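Local coordinates for capsid fiber protein (Bacillus phage phi29, PDB 6QYY) that probably forms, as a trimer, the N-terminal base of the fibers that decorate the phage head, at residues A[19-22]-A[27-30]; A[83-88]-A[108-113]. All coordinates share one frame; numbering follows the deposited sequence.

Contact 1 of 2, residues A[19-22]-A[27-30]; sequences LAYS and IIEI
Tyr21 and Ile30 stand side by side as the non-hydrogen-bonded pair of an antiparallel beta hairpin of strands 18-23 and 28-32, whose segments 19-22 and 28-30 run at 155°. The contact is made by one branch of the isoleucine: Ile30 CG2 rests against Tyr21 CD1 at 3.6 Å, with CE1 almost as near. Ile30 has CG1 between its backbone N and carbonyl carbon (chi1 59°), which leaves CG2 anti to the carbonyl carbon and facing the tyrosine. Ile28, two residues earlier and so back on the same face, has its CG2 4.0 Å from Tyr21 CB; methyls of both isoleucines thus meet the tyrosine from one side, at CB and at the ring. Phe5 meets this ring edge-to-face, and Tyr97 of the second subunit packs on it, which carries the hairpin face into the trimer interface. Ser22 and Glu29 form the next, hydrogen-bonded pair, their side chains on the other face. Two backbone bonds close it: Ser22 N to Glu29 O at 2.8 Å, and the straighter return bond from Glu29 N to Ser22 O, 169° at the hydrogen. Beyond the backbone, the serine hydroxyl lies alongside the glutamate stem, Ser22 OG being 3.6 Å from Glu29 CB.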
ATOM      1  N   LEU A  19       5.520  12.332  -9.326  1.00 24.63           N
ATOM      2  CA  LEU A  19       4.629  13.482  -9.233  1.00 21.00           C
ATOM      3  C   LEU A  19       4.360  13.887  -7.787  1.00 21.64           C
ATOM      4  O   LEU A  19       4.310  13.047  -6.874  1.00 23.91           O
ATOM      5  CB  LEU A  19       3.280  13.206  -9.896  1.00 23.75           C
ATOM      6  CG  LEU A  19       3.239  12.885 -11.383  1.00 30.04           C
ATOM      7  CD1 LEU A  19       1.800  12.499 -11.771  1.00 26.46           C
ATOM      8  CD2 LEU A  19       3.751  14.080 -12.189  1.00 28.23           C
ATOM      9  N   ALA A  20       4.181  15.191  -7.611  1.00 25.24           N
ATOM     10  CA  ALA A  20       3.678  15.804  -6.390  1.00 32.30           C
ATOM     11  C   ALA A  20       2.306  16.412  -6.665  1.00 30.40           C
ATOM     12  O   ALA A  20       2.114  17.108  -7.670  1.00 29.03           O
ATOM     13  CB  ALA A  20       4.636  16.891  -5.885  1.00 29.22           C
ATOM     14  N   TYR A  21       1.363  16.178  -5.762  1.00 28.40           N
ATOM     15  CA  TYR A  21       0.071  16.835  -5.849  1.00 26.73           C
ATOM     16  C   TYR A  21       0.110  18.117  -5.031  1.00 29.31           C
ATOM     17  O   TYR A  21       0.680  18.147  -3.936  1.00 30.86           O
ATOM     18  CB  TYR A  21      -1.034  15.922  -5.334  1.00 24.15           C
ATOM     19  CG  TYR A  21      -1.224  14.661  -6.122  1.00 26.81           C
ATOM     20  CD1 TYR A  21      -0.743  14.544  -7.422  1.00 26.20           C
ATOM     21  CD2 TYR A  21      -1.882  13.569  -5.559  1.00 27.32           C
ATOM     22  CE1 TYR A  21      -0.947  13.361  -8.159  1.00 28.71           C
ATOM     23  CE2 TYR A  21      -2.092  12.410  -6.284  1.00 24.07           C
ATOM     24  CZ  TYR A  21      -1.623  12.303  -7.569  1.00 29.43           C
ATOM     25  OH  TYR A  21      -1.845  11.138  -8.267  1.00 31.08           O
ATOM     26  N   SER A  22      -0.508  19.173  -5.553  1.00 26.59           N
ATOM     27  CA  SER A  22      -0.495  20.433  -4.824  1.00 32.62           C
ATOM     28  C   SER A  22      -1.823  21.142  -5.019  1.00 33.58           C
ATOM     29  O   SER A  22      -2.578  20.863  -5.956  1.00 31.63           O
ATOM     30  CB  SER A  22       0.675  21.328  -5.250  1.00 41.18           C
ATOM     31  OG  SER A  22       0.444  21.877  -6.531  1.00 38.47           O
ATOM     32  N   ILE A  27      -8.712  23.232  -8.026  1.00 40.99           N
ATOM     33  CA  ILE A  27      -8.252  22.041  -8.729  1.00 36.13           C
ATOM     34  C   ILE A  27      -6.925  21.616  -8.126  1.00 37.85           C
ATOM     35  O   ILE A  27      -6.171  22.443  -7.598  1.00 35.26           O
ATOM     36  CB  ILE A  27      -8.134  22.304 -10.251  1.00 42.19           C
ATOM     37  CG1 ILE A  27      -8.118  20.986 -11.019  1.00 39.96           C
ATOM     38  CG2 ILE A  27      -6.899  23.183 -10.578  1.00 39.46           C
ATOM     39  CD1 ILE A  27      -8.383  21.157 -12.489  1.00 45.43           C
ATOM     40  N   ILE A  28      -6.656  20.308  -8.174  1.00 31.34           N
ATOM     41  CA  ILE A  28      -5.352  19.775  -7.804  1.00 28.29           C
ATOM     42  C   ILE A  28      -4.398  20.047  -8.942  1.00 26.51           C
ATOM     43  O   ILE A  28      -4.742  19.860 -10.112  1.00 28.72           O
ATOM     44  CB  ILE A  28      -5.419  18.265  -7.507  1.00 33.12           C
ATOM     45  CG1 ILE A  28      -6.102  18.002  -6.180  1.00 35.56           C
ATOM     46  CG2 ILE A  28      -4.016  17.664  -7.434  1.00 43.48           C
ATOM     47  CD1 ILE A  28      -5.368  18.592  -4.960  1.00 34.57           C
ATOM     48  N   GLU A  29      -3.201  20.511  -8.613  1.00 31.06           N
ATOM     49  CA  GLU A  29      -2.164  20.672  -9.614  1.00 27.77           C
ATOM     50  C   GLU A  29      -1.125  19.569  -9.448  1.00 31.95           C
ATOM     51  O   GLU A  29      -0.891  19.079  -8.341  1.00 32.03           O
ATOM     52  CB  GLU A  29      -1.540  22.072  -9.534  1.00 32.06           C
ATOM     53  CG  GLU A  29      -2.574  23.156  -9.833  1.00 39.71           C
ATOM     54  CD  GLU A  29      -1.982  24.546 -10.010  1.00 60.73           C
ATOM     55  OE1 GLU A  29      -2.564  25.353 -10.772  1.00 66.88           O
ATOM     56  OE2 GLU A  29      -0.945  24.837  -9.375  1.00 61.12           O
ATOM     57  N   ILE A  30      -0.562  19.128 -10.566  1.00 24.65           N
ATOM     58  CA  ILE A  30       0.520  18.156 -10.543  1.00 22.98           C
ATOM     59  C   ILE A  30       1.778  18.812 -11.091  1.00 28.90           C
ATOM     60  O   ILE A  30       1.730  19.755 -11.893  1.00 29.23           O
ATOM     61  CB  ILE A  30       0.182  16.882 -11.347  1.00 22.91           C
ATOM     62  CG1 ILE A  30      -0.121  17.234 -12.797  1.00 25.36           C
ATOM     63  CG2 ILE A  30      -0.982  16.099 -10.706  1.00 23.42           C
ATOM     64  CD1 ILE A  30      -0.199  15.997 -13.714  1.00 31.36           C
TER

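Contact 2 of 2, residues A[83-88]-A[108-113]; sequences GTAVPT and VTLVIS
The main chain of Ala85 is hydrogen-bonded to both Ile66 and Gly68, and from this fixed backbone its methyl points at Val108 and Leu110. No polar bond joins 83-88 to 108-113. The two strands face each other at a distance, with Ala85 CA and Val108 CA 8.0 Å apart, too far for backbone pairing, and what bridges them is three aliphatic side chains.

Ala85 CB sits 4.4 Å from Val108 CG1, and it is equally far, 4.4 Å, from Leu110 CD2. Those two methyls are themselves 4.4 Å apart, Val108 CG1 to Leu110 CD2, so the three carbons make a nearly equilateral triangle with the alanine at one corner. Val108 and Leu110, two residues apart on their strand, both send the side chain to the same side. In Leu110 the CG is held between the backbone N and the carbonyl carbon (chi1 61°), and chi2 is an unusual 94°; together they bring CD2 up to the alanine. The contact is loose but buried, and its neighbours are mostly apolar: Val65 touches both Ala85 and Leu110, Leu77 and Phe95 pack on Leu110, and Ala98 on Val108.

On the outer side of the same strand, Thr109 and Val111 pack on Val3 and Met57 of the third subunit. Through Ala85 and Ile66 the two end strands of the antiparallel sheet, 85-87 and 62-66, also meet, which is consistent with a small closed beta barrel, with this cluster as part of its apolar interior.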
ATOM      1  N   GLY A  83      11.979  14.891 -11.372  1.00 29.89           N
ATOM      2  CA  GLY A  83      11.069  13.787 -11.103  1.00 25.53           C
ATOM      3  C   GLY A  83      11.587  12.413 -11.464  1.00 24.19           C
ATOM      4  O   GLY A  83      10.798  11.464 -11.569  1.00 26.19           O
ATOM      5  N   THR A  84      12.891  12.279 -11.671  1.00 25.49           N
ATOM      6  CA  THR A  84      13.474  10.976 -11.908  1.00 24.09           C
ATOM      7  C   THR A  84      13.673  10.262 -10.577  1.00 30.85           C
ATOM      8  O   THR A  84      13.464  10.828  -9.497  1.00 27.80           O
ATOM      9  CB  THR A  84      14.805  11.113 -12.654  1.00 24.33           C
ATOM     10  OG1 THR A  84      15.757  11.852 -11.856  1.00 27.02           O
ATOM     11  CG2 THR A  84      14.604  11.828 -13.967  1.00 26.35           C
ATOM     12  N   ALA A  85      14.075   9.000 -10.659  1.00 24.92           N
ATOM     13  CA  ALA A  85      14.424   8.208  -9.488  1.00 22.65           C
ATOM     14  C   ALA A  85      15.932   8.013  -9.434  1.00 27.48           C
ATOM     15  O   ALA A  85      16.562   7.737 -10.460  1.00 26.86           O
ATOM     16  CB  ALA A  85      13.729   6.849  -9.518  1.00 22.91           C
ATOM     17  N   VAL A  86      16.514   8.161  -8.242  1.00 25.05           N
ATOM     18  CA  VAL A  86      17.969   8.015  -8.077  1.00 24.03           C
ATOM     19  C   VAL A  86      18.263   7.266  -6.788  1.00 29.86           C
ATOM     20  O   VAL A  86      17.455   7.243  -5.848  1.00 32.31           O
ATOM     21  CB  VAL A  86      18.694   9.383  -8.054  1.00 35.23           C
ATOM     22  CG1 VAL A  86      18.455  10.152  -9.361  1.00 34.92           C
ATOM     23  CG2 VAL A  86      18.268  10.194  -6.830  1.00 33.00           C
ATOM     24  N   PRO A  87      19.437   6.627  -6.720  1.00 34.15           N
ATOM     25  CA  PRO A  87      19.853   5.978  -5.470  1.00 36.07           C
ATOM     26  C   PRO A  87      20.029   6.981  -4.336  1.00 39.93           C
ATOM     27  O   PRO A  87      20.373   8.147  -4.544  1.00 38.23           O
ATOM     28  CB  PRO A  87      21.193   5.327  -5.835  1.00 36.73           C
ATOM     29  CG  PRO A  87      21.173   5.207  -7.324  1.00 36.01           C
ATOM     30  CD  PRO A  87      20.406   6.395  -7.807  1.00 37.00           C
ATOM     31  N   THR A  88      19.777   6.508  -3.121  1.00 43.00           N
ATOM     32  CA  THR A  88      20.064   7.262  -1.909  1.00 48.10           C
ATOM     33  C   THR A  88      20.322   6.269  -0.789  1.00 49.67           C
ATOM     34  O   THR A  88      20.037   5.075  -0.915  1.00 47.31           O
ATOM     35  CB  THR A  88      18.917   8.218  -1.530  1.00 46.67           C
ATOM     36  OG1 THR A  88      19.337   9.079  -0.459  1.00 51.08           O
ATOM     37  CG2 THR A  88      17.686   7.439  -1.084  1.00 40.75           C
ATOM     38  N   VAL A 108      13.458   2.449 -14.901  1.00 22.98           N
ATOM     39  CA  VAL A 108      13.716   1.496 -13.823  1.00 24.33           C
ATOM     40  C   VAL A 108      12.374   1.004 -13.286  1.00 30.89           C
ATOM     41  O   VAL A 108      11.391   1.754 -13.231  1.00 24.76           O
ATOM     42  CB  VAL A 108      14.593   2.105 -12.708  1.00 24.91           C
ATOM     43  CG1 VAL A 108      13.810   3.109 -11.864  1.00 27.93           C
ATOM     44  CG2 VAL A 108      15.158   0.997 -11.808  1.00 33.57           C
ATOM     45  N   THR A 109      12.313  -0.274 -12.932  1.00 27.88           N
ATOM     46  CA  THR A 109      11.163  -0.817 -12.229  1.00 25.21           C
ATOM     47  C   THR A 109      11.518  -0.913 -10.754  1.00 26.56           C
ATOM     48  O   THR A 109      12.524  -1.539 -10.394  1.00 27.65           O
ATOM     49  CB  THR A 109      10.767  -2.190 -12.762  1.00 28.88           C
ATOM     50  OG1 THR A 109      10.562  -2.103 -14.170  1.00 32.71           O
ATOM     51  CG2 THR A 109       9.471  -2.643 -12.105  1.00 32.08           C
ATOM     52  N   LEU A 110      10.703  -0.298  -9.910  1.00 22.58           N
ATOM     53  CA  LEU A 110      10.971  -0.264  -8.476  1.00 25.13           C
ATOM     54  C   LEU A 110       9.751  -0.728  -7.703  1.00 27.46           C
ATOM     55  O   LEU A 110       8.610  -0.565  -8.149  1.00 27.16           O
ATOM     56  CB  LEU A 110      11.353   1.137  -7.994  1.00 21.97           C
ATOM     57  CG  LEU A 110      10.302   2.242  -8.177  1.00 27.12           C
ATOM     58  CD1 LEU A 110       9.442   2.418  -6.898  1.00 32.95           C
ATOM     59  CD2 LEU A 110      10.969   3.555  -8.559  1.00 35.12           C
ATOM     60  N   VAL A 111      10.010  -1.307  -6.543  1.00 27.16           N
ATOM     61  CA  VAL A 111       8.967  -1.767  -5.642  1.00 22.37           C
ATOM     62  C   VAL A 111       8.752  -0.680  -4.598  1.00 21.62           C
ATOM     63  O   VAL A 111       9.699  -0.246  -3.933  1.00 26.16           O
ATOM     64  CB  VAL A 111       9.358  -3.100  -4.979  1.00 27.87           C
ATOM     65  CG1 VAL A 111       8.405  -3.419  -3.839  1.00 27.06           C
ATOM     66  CG2 VAL A 111       9.373  -4.233  -5.990  1.00 30.19           C
ATOM     67  N   ILE A 112       7.511  -0.240  -4.448  1.00 23.58           N
ATOM     68  CA  ILE A 112       7.217   0.828  -3.499  1.00 27.64           C
ATOM     69  C   ILE A 112       7.362   0.301  -2.075  1.00 32.42           C
ATOM     70  O   ILE A 112       6.754  -0.712  -1.699  1.00 32.78           O
ATOM     71  CB  ILE A 112       5.808   1.384  -3.743  1.00 26.08           C
ATOM     72  CG1 ILE A 112       5.721   1.982  -5.142  1.00 28.55           C
ATOM     73  CG2 ILE A 112       5.442   2.412  -2.679  1.00 31.34           C
ATOM     74  CD1 ILE A 112       4.291   1.951  -5.712  1.00 31.11           C
ATOM     75  N   SER A 113       8.162   1.002  -1.271  1.00 34.20           N
ATOM     76  CA  SER A 113       8.470   0.574   0.089  1.00 47.40           C
ATOM     77  C   SER A 113       9.148   1.720   0.828  1.00 41.51           C
ATOM     78  O   SER A 113      10.123   2.285   0.322  1.00 40.22           O
ATOM     79  CB  SER A 113       9.376  -0.665   0.069  1.00 43.06           C
ATOM     80  OG  SER A 113       9.782  -1.034   1.379  1.00 56.39           O
TER

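In the fold
Contact 1 and contact 2 belong to different sheets, with centres 20 Å apart on opposite sides of the chain's centre; their nearest atoms stay about 6 Å from each other and do not touch. In contact 1 neighbouring strands of a mixed sheet pair, so backbone hydrogen bonds do much of the work and one face carries polar side chains. Contact 2 spans the inside of an antiparallel sheet between strands that are not neighbours and is wholly apolar. It lies nearer the middle of the chain and is fully buried, whereas contact 1 is only partly so. Both regions also border other subunits of the trimer.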